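Local coordinates for protein exonuclease (Laribacter hongkongensis, PDB 3SYY) that digests double-stranded DNA as an alkaline exonuclease with strict 5'-3' polarity, and carries bound magnesium ions, at residues R72-I77 against D162-C167; T65-H70 against V153-R158. All coordinates share one frame; numbering follows the deposited sequence.

Contact 1: residues R72-I77 against D162-C167; sequences RARYII and DMQYFC
Apolar and aromatic packing carries most of the contact between Arg-74 and Tyr-75 of helix 72-77 and Tyr-165 and Cys-167 on strand 165-167. The aliphatic part of Arg-74 lies against the Tyr-165 ring, CG 3.5 Å from CD1, and the chain then bends at chi2 (70°), which sets CD off the extended line. Beyond the bend the guanidinium runs nearly parallel to that ring, 21° between the planes, yet what lies over the guanidinium face is Tyr-165 CB, offset toward the rim. Farther along the same side of the ring, Tyr-165 CE1 lies 3.8 Å from Tyr-75 CA, and the Tyr-165 OH approaches Tyr-75 CD1 at 3.4 Å. Here helix 59-79 packs on the edge strand, 165-171, of the five-stranded sheet in a PDDEXK-type nuclease core, with -70° between the axes of 72-77 and 165-167. Sulfur adds a different kind of contact: Cys-167 SG sits at the edge of the Tyr-75 ring, 5.3 Å from its centroid. The polar ends are held from elsewhere. Arg-74 NE forms a salt bridge with Glu-78, one helical turn on, while Tyr-75 OH is hydrogen-bonded to Asp-151 on the adjacent strand 149-155.

Contact 2: residues T65-H70 against V153-R158; sequences TELEPH and VSYDDR
Leu-67 and Tyr-155 join helix 59-79 to the end of strand 149-155, in the helix-on-sheet core of a PDDEXK-type nuclease. The magnesium site is close by: the Tyr-155 side chain lies about 5 Å from that of Ile-113, a magnesium ligand, and about 10 Å from a bound magnesium ion. Leu-67 comes to the ring at its edge, with CG in the ring plane and 3.7 Å from CE2, and the two side chains cross at about a right angle. The two methyls of Leu-67 have different partners. CD2 touches Tyr-155 CD2 at 3.6 Å, whereas CD1 reaches Asp-157 OD1, also at 3.6 Å, and, within the helix, lies over one face of the His-70 ring, toward its rim. His-70 meets the tyrosine through CB, 3.8 Å from CE2. Asp-157 OD2 forms a salt bridge with Arg-63, farther back on the same helix. Where the strand gives way to loop, Asp-156 OD1 accepts from Arg-158 N at 2.9 Å, closing an Asx turn, and also takes Arg-158 NE at 2.8 Å through its syn lone pair. NH2 of the same arginine meets OD2 from above the carboxylate plane. OD2 has a further partner in Thr-118, and Arg-158 also forms a salt bridge with Glu-53 of the second subunit. No hydrogen bond joins the two segments directly, which implies that helix and strand meet here through van der Waals contacts, mostly apolar, with one methyl against the Asp-157 carboxylate, while the ionic bonds lie within 156-158 and between Asp-157 and Arg-63.

How the contacts relate
Contacts 1 and 2 illustrate how one helix can be seated on a sheet at successive turns: both use helix 59-79, and they sit on the neighbouring antiparallel strands 165-171 and 149-155. Contact 2 is the more buried, while contact 1 lies at the surface on the edge strand; their centres are 8 Å apart. Arginine and aromatic packing with a sulfur at a ring edge marks the outer contact, whereas leucine against a tyrosine edge marks the inner one. Backbone pairing binds them together, Gln-164 O lying 2.9 Å from Asp-156 N in a probable hydrogen bond. Arg-74 of contact 1 also touches Tyr-155 of contact 2.

Contact 1: residues R72-I77 against D162-C167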
loop_
_atom_site.group_PDB
_atom_site.type_symbol
_atom_site.label_atom_id
_atom_site.label_comp_id
_atom_site.label_asym_id
_atom_site.label_seq_id
_atom_site.Cartn_x
_atom_site.Cartn_y
_atom_site.Cartn_z
ATOM N N ARG A 72 16.927 -15.993 -19.959
ATOM C CA ARG A 72 17.376 -17.386 -20.144
ATOM C C ARG A 72 18.155 -17.467 -21.481
ATOM O O ARG A 72 19.249 -18.040 -21.517
ATOM C CB ARG A 72 16.212 -18.405 -20.154
ATOM C CG ARG A 72 16.701 -19.903 -20.099
ATOM C CD ARG A 72 15.509 -20.941 -19.931
ATOM N NE ARG A 72 14.944 -20.845 -18.564
ATOM C CZ ARG A 72 13.832 -20.179 -18.218
ATOM N NH1 ARG A 72 13.086 -19.547 -19.132
ATOM N NH2 ARG A 72 13.454 -20.135 -16.948
ATOM N N ALA A 73 17.601 -16.892 -22.551
ATOM C CA ALA A 73 18.265 -16.947 -23.853
ATOM C C ALA A 73 19.585 -16.204 -23.788
ATOM O O ALA A 73 20.590 -16.743 -24.229
ATOM C CB ALA A 73 17.388 -16.417 -24.962
ATOM N N ARG A 74 19.601 -15.000 -23.222
ATOM C CA ARG A 74 20.831 -14.236 -23.078
ATOM C C ARG A 74 21.924 -15.009 -22.338
ATOM O O ARG A 74 23.129 -14.917 -22.688
ATOM C CB ARG A 74 20.580 -12.881 -22.396
ATOM C CG ARG A 74 21.836 -12.004 -22.242
ATOM C CD ARG A 74 22.356 -11.443 -23.640
ATOM N NE ARG A 74 23.297 -10.352 -23.372
ATOM C CZ ARG A 74 22.992 -9.048 -23.299
ATOM N NH1 ARG A 74 21.768 -8.600 -23.568
ATOM N NH2 ARG A 74 23.933 -8.170 -22.990
ATOM N N TYR A 75 21.536 -15.738 -21.290
ATOM C CA TYR A 75 22.524 -16.501 -20.529
ATOM C C TYR A 75 23.183 -17.551 -21.440
ATOM O O TYR A 75 24.398 -17.691 -21.413
ATOM C CB TYR A 75 21.848 -17.222 -19.356
ATOM C CG TYR A 75 22.688 -18.270 -18.672
ATOM C CD1 TYR A 75 23.661 -17.908 -17.741
ATOM C CD2 TYR A 75 22.499 -19.633 -18.935
ATOM C CE1 TYR A 75 24.388 -18.861 -17.053
ATOM C CE2 TYR A 75 23.253 -20.608 -18.255
ATOM C CZ TYR A 75 24.187 -20.213 -17.324
ATOM O OH TYR A 75 24.956 -21.109 -16.605
ATOM N N ILE A 76 22.378 -18.323 -22.161
ATOM C CA ILE A 76 22.908 -19.355 -23.128
ATOM C C ILE A 76 23.775 -18.680 -24.226
ATOM O O ILE A 76 24.835 -19.197 -24.626
ATOM C CB ILE A 76 21.772 -20.202 -23.723
ATOM C CG1 ILE A 76 20.973 -20.946 -22.640
ATOM C CG2 ILE A 76 22.292 -21.294 -24.752
ATOM C CD1 ILE A 76 19.545 -21.276 -23.114
ATOM N N ILE A 77 23.361 -17.510 -24.694
ATOM C CA ILE A 77 24.201 -16.748 -25.657
ATOM C C ILE A 77 25.540 -16.460 -25.041
ATOM O O ILE A 77 26.588 -16.726 -25.675
ATOM C CB ILE A 77 23.525 -15.444 -26.096
ATOM C CG1 ILE A 77 22.305 -15.786 -26.935
ATOM C CG2 ILE A 77 24.488 -14.547 -26.878
ATOM C CD1 ILE A 77 21.413 -14.575 -27.219
ATOM N N ASP A 162 25.820 -2.951 -22.536
ATOM C CA ASP A 162 26.879 -3.435 -21.671
ATOM C C ASP A 162 26.459 -3.415 -20.184
ATOM O O ASP A 162 27.288 -3.651 -19.341
ATOM C CB ASP A 162 28.198 -2.640 -21.881
ATOM C CG ASP A 162 28.035 -1.136 -21.611
ATOM O OD1 ASP A 162 29.018 -0.369 -21.860
ATOM O OD2 ASP A 162 26.927 -0.692 -21.150
ATOM N N MET A 163 25.194 -3.086 -19.889
ATOM C CA MET A 163 24.672 -3.155 -18.497
ATOM C C MET A 163 23.459 -4.070 -18.332
ATOM O O MET A 163 22.948 -4.192 -17.234
ATOM C CB MET A 163 24.248 -1.757 -18.017
ATOM C CG MET A 163 25.369 -0.796 -17.863
ATOM S SD MET A 163 24.729 0.802 -17.220
ATOM C CE MET A 163 26.193 1.828 -17.367
ATOM N N GLN A 164 23.002 -4.710 -19.405
ATOM C CA GLN A 164 21.759 -5.464 -19.376
ATOM C C GLN A 164 21.910 -6.789 -18.617
ATOM O O GLN A 164 20.930 -7.269 -18.003
ATOM C CB GLN A 164 21.277 -5.744 -20.772
ATOM C CG GLN A 164 20.808 -4.483 -21.523
ATOM C CD GLN A 164 20.450 -4.735 -22.976
ATOM O OE1 GLN A 164 19.879 -3.849 -23.654
ATOM N NE2 GLN A 164 20.804 -5.893 -23.485
ATOM N N TYR A 165 23.122 -7.371 -18.666
ATOM C CA TYR A 165 23.324 -8.766 -18.251
ATOM C C TYR A 165 24.339 -8.917 -17.159
ATOM O O TYR A 165 25.445 -8.368 -17.265
ATOM C CB TYR A 165 23.708 -9.614 -19.465
ATOM C CG TYR A 165 24.072 -11.031 -19.111
ATOM C CD1 TYR A 165 23.089 -12.007 -18.948
ATOM C CD2 TYR A 165 25.413 -11.396 -18.979
ATOM C CE1 TYR A 165 23.441 -13.342 -18.646
ATOM C CE2 TYR A 165 25.785 -12.691 -18.700
ATOM C CZ TYR A 165 24.815 -13.665 -18.545
ATOM O OH TYR A 165 25.265 -14.931 -18.252
ATOM N N PHE A 166 23.945 -9.594 -16.061
ATOM C CA PHE A 166 24.847 -9.832 -14.943
ATOM C C PHE A 166 24.725 -11.287 -14.548
ATOM O O PHE A 166 23.608 -11.841 -14.494
ATOM C CB PHE A 166 24.501 -8.946 -13.722
ATOM C CG PHE A 166 25.235 -9.344 -12.463
ATOM C CD1 PHE A 166 26.453 -8.791 -12.173
ATOM C CD2 PHE A 166 24.714 -10.321 -11.604
ATOM C CE1 PHE A 166 27.146 -9.149 -11.051
ATOM C CE2 PHE A 166 25.385 -10.698 -10.477
ATOM C CZ PHE A 166 26.594 -10.097 -10.173
ATOM N N CYS A 167 25.863 -11.919 -14.291
ATOM C CA CYS A 167 25.828 -13.320 -13.876
ATOM C C CYS A 167 26.987 -13.576 -12.935
ATOM O O CYS A 167 28.132 -13.063 -13.164
ATOM C CB CYS A 167 25.808 -14.268 -15.063
ATOM S SG CYS A 167 25.928 -16.045 -14.622
#

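Contact 2: residues T65-H70 against V153-R158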
loop_
_atom_site.group_PDB
_atom_site.type_symbol
_atom_site.label_atom_id
_atom_site.label_comp_id
_atom_site.label_asym_id
_atom_site.label_seq_id
_atom_site.Cartn_x
_atom_site.Cartn_y
_atom_site.Cartn_z
ATOM N N THR A 65 8.383 -11.529 -14.976
ATOM C CA THR A 65 8.076 -12.915 -15.341
ATOM C C THR A 65 8.102 -13.077 -16.842
ATOM O O THR A 65 8.629 -14.080 -17.346
ATOM C CB THR A 65 6.681 -13.385 -14.766
ATOM O OG1 THR A 65 6.727 -13.279 -13.337
ATOM C CG2 THR A 65 6.396 -14.823 -15.103
ATOM N N GLU A 66 7.573 -12.080 -17.550
ATOM C CA GLU A 66 7.534 -12.132 -18.996
ATOM C C GLU A 66 8.907 -11.999 -19.644
ATOM O O GLU A 66 9.111 -12.477 -20.747
ATOM C CB GLU A 66 6.613 -11.063 -19.563
ATOM C CG GLU A 66 5.163 -11.550 -19.616
ATOM C CD GLU A 66 4.238 -10.526 -20.187
ATOM O OE1 GLU A 66 4.273 -9.377 -19.692
ATOM O OE2 GLU A 66 3.455 -10.870 -21.108
ATOM N N LEU A 67 9.812 -11.315 -18.977
ATOM C CA LEU A 67 11.202 -11.162 -19.474
ATOM C C LEU A 67 12.100 -12.378 -19.190
ATOM O O LEU A 67 13.217 -12.494 -19.744
ATOM C CB LEU A 67 11.856 -9.942 -18.870
ATOM C CG LEU A 67 13.090 -9.311 -19.564
ATOM C CD1 LEU A 67 12.719 -8.726 -20.943
ATOM C CD2 LEU A 67 13.658 -8.255 -18.626
ATOM N N GLU A 68 11.688 -13.255 -18.296
ATOM C CA GLU A 68 12.656 -14.279 -17.869
ATOM C C GLU A 68 13.136 -15.211 -19.054
ATOM O O GLU A 68 14.303 -15.592 -19.096
ATOM C CB GLU A 68 12.127 -15.025 -16.631
ATOM C CG GLU A 68 12.710 -16.396 -16.284
ATOM C CD GLU A 68 11.771 -17.121 -15.283
ATOM O OE1 GLU A 68 11.331 -16.448 -14.281
ATOM O OE2 GLU A 68 11.447 -18.321 -15.552
ATOM N N PRO A 69 12.265 -15.529 -20.012
ATOM C CA PRO A 69 12.847 -16.293 -21.122
ATOM C C PRO A 69 13.841 -15.526 -22.006
ATOM O O PRO A 69 14.611 -16.175 -22.701
ATOM C CB PRO A 69 11.658 -16.673 -21.959
ATOM C CG PRO A 69 10.533 -15.763 -21.511
ATOM C CD PRO A 69 10.796 -15.427 -20.108
ATOM N N HIS A 70 13.805 -14.191 -21.975
ATOM C CA HIS A 70 14.778 -13.376 -22.712
ATOM C C HIS A 70 16.052 -13.567 -21.954
ATOM O O HIS A 70 17.114 -13.778 -22.563
ATOM C CB HIS A 70 14.435 -11.878 -22.713
ATOM C CG HIS A 70 13.222 -11.480 -23.515
ATOM N ND1 HIS A 70 11.975 -12.071 -23.384
ATOM C CD2 HIS A 70 13.051 -10.444 -24.374
ATOM C CE1 HIS A 70 11.111 -11.452 -24.171
ATOM N NE2 HIS A 70 11.735 -10.449 -24.764
ATOM N N VAL A 153 21.585 -15.001 -12.399
ATOM C CA VAL A 153 21.538 -14.049 -13.518
ATOM C C VAL A 153 20.572 -12.936 -13.108
ATOM O O VAL A 153 19.461 -13.244 -12.639
ATOM C CB VAL A 153 20.982 -14.737 -14.772
ATOM C CG1 VAL A 153 20.743 -13.708 -15.949
ATOM C CG2 VAL A 153 21.982 -15.863 -15.241
ATOM N N SER A 154 21.004 -11.672 -13.246
ATOM C CA SER A 154 20.072 -10.529 -13.233
ATOM C C SER A 154 20.050 -9.900 -14.642
ATOM O O SER A 154 21.118 -9.772 -15.286
ATOM C CB SER A 154 20.502 -9.543 -12.140
ATOM O OG SER A 154 19.646 -8.412 -12.030
ATOM N N TYR A 155 18.858 -9.575 -15.161
ATOM C CA TYR A 155 18.734 -9.083 -16.533
ATOM C C TYR A 155 17.743 -7.927 -16.633
ATOM O O TYR A 155 16.592 -8.027 -16.140
ATOM C CB TYR A 155 18.246 -10.194 -17.424
ATOM C CG TYR A 155 18.078 -9.850 -18.868
ATOM C CD1 TYR A 155 19.194 -9.679 -19.705
ATOM C CD2 TYR A 155 16.808 -9.766 -19.436
ATOM C CE1 TYR A 155 19.015 -9.364 -21.057
ATOM C CE2 TYR A 155 16.626 -9.466 -20.775
ATOM C CZ TYR A 155 17.742 -9.280 -21.580
ATOM O OH TYR A 155 17.519 -8.974 -22.885
ATOM N N ASP A 156 18.175 -6.866 -17.303
ATOM C CA ASP A 156 17.253 -5.769 -17.604
ATOM C C ASP A 156 17.541 -5.207 -18.986
ATOM O O ASP A 156 18.532 -4.507 -19.172
ATOM C CB ASP A 156 17.408 -4.663 -16.553
ATOM C CG ASP A 156 16.305 -3.577 -16.682
ATOM O OD1 ASP A 156 15.550 -3.564 -17.676
ATOM O OD2 ASP A 156 16.191 -2.785 -15.763
ATOM N N ASP A 157 16.631 -5.462 -19.911
ATOM C CA ASP A 157 16.794 -5.007 -21.260
ATOM C C ASP A 157 16.553 -3.515 -21.470
ATOM O O ASP A 157 16.733 -3.022 -22.589
ATOM C CB ASP A 157 15.884 -5.824 -22.187
ATOM C CG ASP A 157 14.417 -5.527 -21.972
ATOM O OD1 ASP A 157 13.645 -5.792 -22.874
ATOM O OD2 ASP A 157 14.004 -5.013 -20.919
ATOM N N ARG A 158 16.148 -2.785 -20.433
ATOM C CA ARG A 158 15.931 -1.328 -20.634
ATOM C C ARG A 158 17.230 -0.554 -20.679
ATOM O O ARG A 158 17.241 0.600 -21.114
ATOM C CB ARG A 158 15.032 -0.761 -19.530
ATOM C CG ARG A 158 13.640 -1.365 -19.617
ATOM C CD ARG A 158 12.810 -1.117 -18.335
ATOM N NE ARG A 158 13.279 -1.993 -17.273
ATOM C CZ ARG A 158 12.577 -2.288 -16.181
ATOM N NH1 ARG A 158 11.339 -1.787 -16.038
ATOM N NH2 ARG A 158 13.094 -3.109 -15.264
#